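Apical membrane antigen AMA1 (Toxoplasma gondii ME49, PDB 4YIV) takes part in host cell invasion as a microneme protein of the moving junction between the parasite's apical tip and the host cell membrane. Local coordinates at residues Y236-W241 against L247-L252. Residues are numbered along the deposited sequence; the frame is centred on the assembly and turned at random.
Sequences YRFGVW and LDYTEL
G239 and D248 bring their backbones unusually close, CA to CA 3.8 Å, as an antiparallel non-hydrogen-bonded pair. Next to them V240 and L247 form the hydrogen-bonded pair, with V240 N to L247 O at 2.8 Å and L247 N to V240 O at 3.0 Å. Beyond D248 the second strand gives way to a 3-10 turn. Y249 N keeps a weak bond to F238 O, and this oxygen also lies over one face of the Y249 ring, toward its rim. F238 and Y249 run side by side, with F238 CB 3.5 Å from Y249 CZ. V240 CG2 meets L252 CD2 tip to tip at 3.7 Å.

D248 CG sits between its backbone N and carbonyl carbon (chi1 70°), which brings OD1 to T250 N at 2.8 Å, an Asx turn. OD1 also accepts from T250 OG1 on the syn lone pair. R237 comes in extended. Its NH2 makes a long, weak salt bridge to D248 OD2, with guanidinium and carboxylate planes 76° apart, while NE pairs with D326. Strand 322-326 flanks 236-242 on its other side. This is an antiparallel beta hairpin, its second strand ending in an Asx turn, within a three-stranded sheet of AMA1.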
loop_
_atom_site.group_PDB
_atom_site.type_symbol
_atom_site.label_atom_id
_atom_site.label_comp_id
_atom_site.label_asym_id
_atom_site.label_seq_id
_atom_site.Cartn_x
_atom_site.Cartn_y
_atom_site.Cartn_z
ATOM N N TYR A 236 -17.896 -7.363 -5.512
ATOM C CA TYR A 236 -17.995 -8.127 -4.272
ATOM C C TYR A 236 -17.772 -7.184 -3.088
ATOM O O TYR A 236 -16.997 -6.231 -3.218
ATOM C CB TYR A 236 -16.967 -9.252 -4.225
ATOM C CG TYR A 236 -17.190 -10.388 -5.214
ATOM C CD1 TYR A 236 -17.962 -11.502 -4.881
ATOM C CD2 TYR A 236 -16.595 -10.360 -6.465
ATOM C CE1 TYR A 236 -18.145 -12.551 -5.794
ATOM C CE2 TYR A 236 -16.770 -11.397 -7.371
ATOM C CZ TYR A 236 -17.546 -12.485 -7.035
ATOM O OH TYR A 236 -17.706 -13.499 -7.953
ATOM N N ARG A 237 -18.480 -7.453 -1.983
ATOM C CA ARG A 237 -18.234 -6.835 -0.666
ATOM C C ARG A 237 -17.425 -7.755 0.204
ATOM O O ARG A 237 -17.732 -8.951 0.307
ATOM C CB ARG A 237 -19.536 -6.539 0.063
ATOM C CG ARG A 237 -20.480 -5.658 -0.660
ATOM C CD ARG A 237 -21.764 -5.498 0.172
ATOM N NE ARG A 237 -22.735 -4.627 -0.479
ATOM C CZ ARG A 237 -23.814 -4.143 0.114
ATOM N NH1 ARG A 237 -24.627 -3.361 -0.569
ATOM N NH2 ARG A 237 -24.052 -4.414 1.391
ATOM N N PHE A 238 -16.393 -7.208 0.844
ATOM C CA PHE A 238 -15.645 -7.946 1.828
ATOM C C PHE A 238 -16.604 -8.357 2.944
ATOM O O PHE A 238 -17.540 -7.624 3.261
ATOM C CB PHE A 238 -14.506 -7.099 2.426
ATOM C CG PHE A 238 -13.308 -6.933 1.548
ATOM C CD1 PHE A 238 -12.879 -7.938 0.696
ATOM C CD2 PHE A 238 -12.572 -5.753 1.610
ATOM C CE1 PHE A 238 -11.743 -7.770 -0.074
ATOM C CE2 PHE A 238 -11.428 -5.576 0.824
ATOM C CZ PHE A 238 -11.011 -6.577 -0.004
ATOM N N GLY A 239 -16.352 -9.514 3.535
ATOM C CA GLY A 239 -17.158 -9.987 4.641
ATOM C C GLY A 239 -16.434 -10.960 5.539
ATOM O O GLY A 239 -15.300 -11.368 5.267
ATOM N N VAL A 240 -17.113 -11.340 6.623
ATOM C CA VAL A 240 -16.585 -12.298 7.586
ATOM C C VAL A 240 -17.584 -13.441 7.813
ATOM O O VAL A 240 -18.788 -13.215 7.933
ATOM C CB VAL A 240 -16.278 -11.636 8.940
ATOM C CG1 VAL A 240 -15.248 -10.519 8.753
ATOM C CG2 VAL A 240 -17.545 -11.076 9.539
ATOM N N TRP A 241 -17.067 -14.656 7.885
ATOM C CA TRP A 241 -17.920 -15.830 8.041
ATOM C C TRP A 241 -18.371 -15.948 9.493
ATOM O O TRP A 241 -17.552 -16.165 10.390
ATOM C CB TRP A 241 -17.179 -17.095 7.605
ATOM C CG TRP A 241 -18.087 -18.300 7.473
ATOM C CD1 TRP A 241 -18.164 -19.377 8.323
ATOM C CD2 TRP A 241 -19.049 -18.540 6.438
ATOM N NE1 TRP A 241 -19.111 -20.264 7.876
ATOM C CE2 TRP A 241 -19.670 -19.775 6.722
ATOM C CE3 TRP A 241 -19.445 -17.832 5.295
ATOM C CZ2 TRP A 241 -20.657 -20.316 5.904
ATOM C CZ3 TRP A 241 -20.429 -18.371 4.483
ATOM C CH2 TRP A 241 -21.024 -19.599 4.792
ATOM N N LEU A 247 -21.201 -12.454 6.393
ATOM C CA LEU A 247 -21.695 -11.125 6.756
ATOM C C LEU A 247 -20.770 -10.062 6.165
ATOM O O LEU A 247 -19.590 -9.969 6.543
ATOM C CB LEU A 247 -21.764 -10.940 8.268
ATOM C CG LEU A 247 -22.480 -11.972 9.149
ATOM C CD1 LEU A 247 -22.856 -11.335 10.457
ATOM C CD2 LEU A 247 -23.693 -12.506 8.486
ATOM N N ASP A 248 -21.287 -9.258 5.254
ATOM C CA ASP A 248 -20.465 -8.176 4.754
ATOM C C ASP A 248 -20.370 -7.145 5.866
ATOM O O ASP A 248 -21.127 -7.201 6.827
ATOM C CB ASP A 248 -21.000 -7.558 3.471
ATOM C CG ASP A 248 -22.291 -6.766 3.659
ATOM O OD1 ASP A 248 -22.267 -5.657 4.244
ATOM O OD2 ASP A 248 -23.334 -7.220 3.144
ATOM N N TYR A 249 -19.450 -6.196 5.716
ATOM C CA TYR A 249 -19.129 -5.308 6.812
ATOM C C TYR A 249 -20.319 -4.485 7.322
ATOM O O TYR A 249 -20.325 -4.081 8.485
ATOM C CB TYR A 249 -18.019 -4.361 6.401
ATOM C CG TYR A 249 -16.655 -4.976 6.164
ATOM C CD1 TYR A 249 -16.266 -6.168 6.761
ATOM C CD2 TYR A 249 -15.730 -4.310 5.359
ATOM C CE1 TYR A 249 -15.033 -6.690 6.546
ATOM C CE2 TYR A 249 -14.489 -4.821 5.152
ATOM C CZ TYR A 249 -14.142 -6.000 5.725
ATOM O OH TYR A 249 -12.875 -6.466 5.494
ATOM N N THR A 250 -21.311 -4.208 6.482
ATOM C CA THR A 250 -22.402 -3.347 6.923
ATOM C C THR A 250 -23.215 -4.011 8.044
ATOM O O THR A 250 -24.015 -3.355 8.694
ATOM C CB THR A 250 -23.357 -2.965 5.783
ATOM O OG1 THR A 250 -23.995 -4.139 5.260
ATOM C CG2 THR A 250 -22.621 -2.209 4.697
ATOM N N GLU A 251 -22.996 -5.301 8.266
ATOM C CA GLU A 251 -23.730 -6.051 9.280
ATOM C C GLU A 251 -22.985 -6.132 10.602
ATOM O O GLU A 251 -23.516 -6.662 11.571
ATOM C CB GLU A 251 -24.023 -7.480 8.797
ATOM C CG GLU A 251 -25.022 -7.557 7.655
ATOM C CD GLU A 251 -25.673 -8.935 7.549
ATOM O OE1 GLU A 251 -26.234 -9.417 8.564
ATOM O OE2 GLU A 251 -25.612 -9.540 6.458
ATOM N N LEU A 252 -21.746 -5.643 10.637
ATOM C CA LEU A 252 -20.932 -5.754 11.836
ATOM C C LEU A 252 -21.049 -4.459 12.626
ATOM O O LEU A 252 -21.192 -3.374 12.054
ATOM C CB LEU A 252 -19.466 -6.065 11.491
ATOM C CG LEU A 252 -19.213 -7.264 10.569
ATOM C CD1 LEU A 252 -17.715 -7.396 10.322
ATOM C CD2 LEU A 252 -19.795 -8.567 11.128
#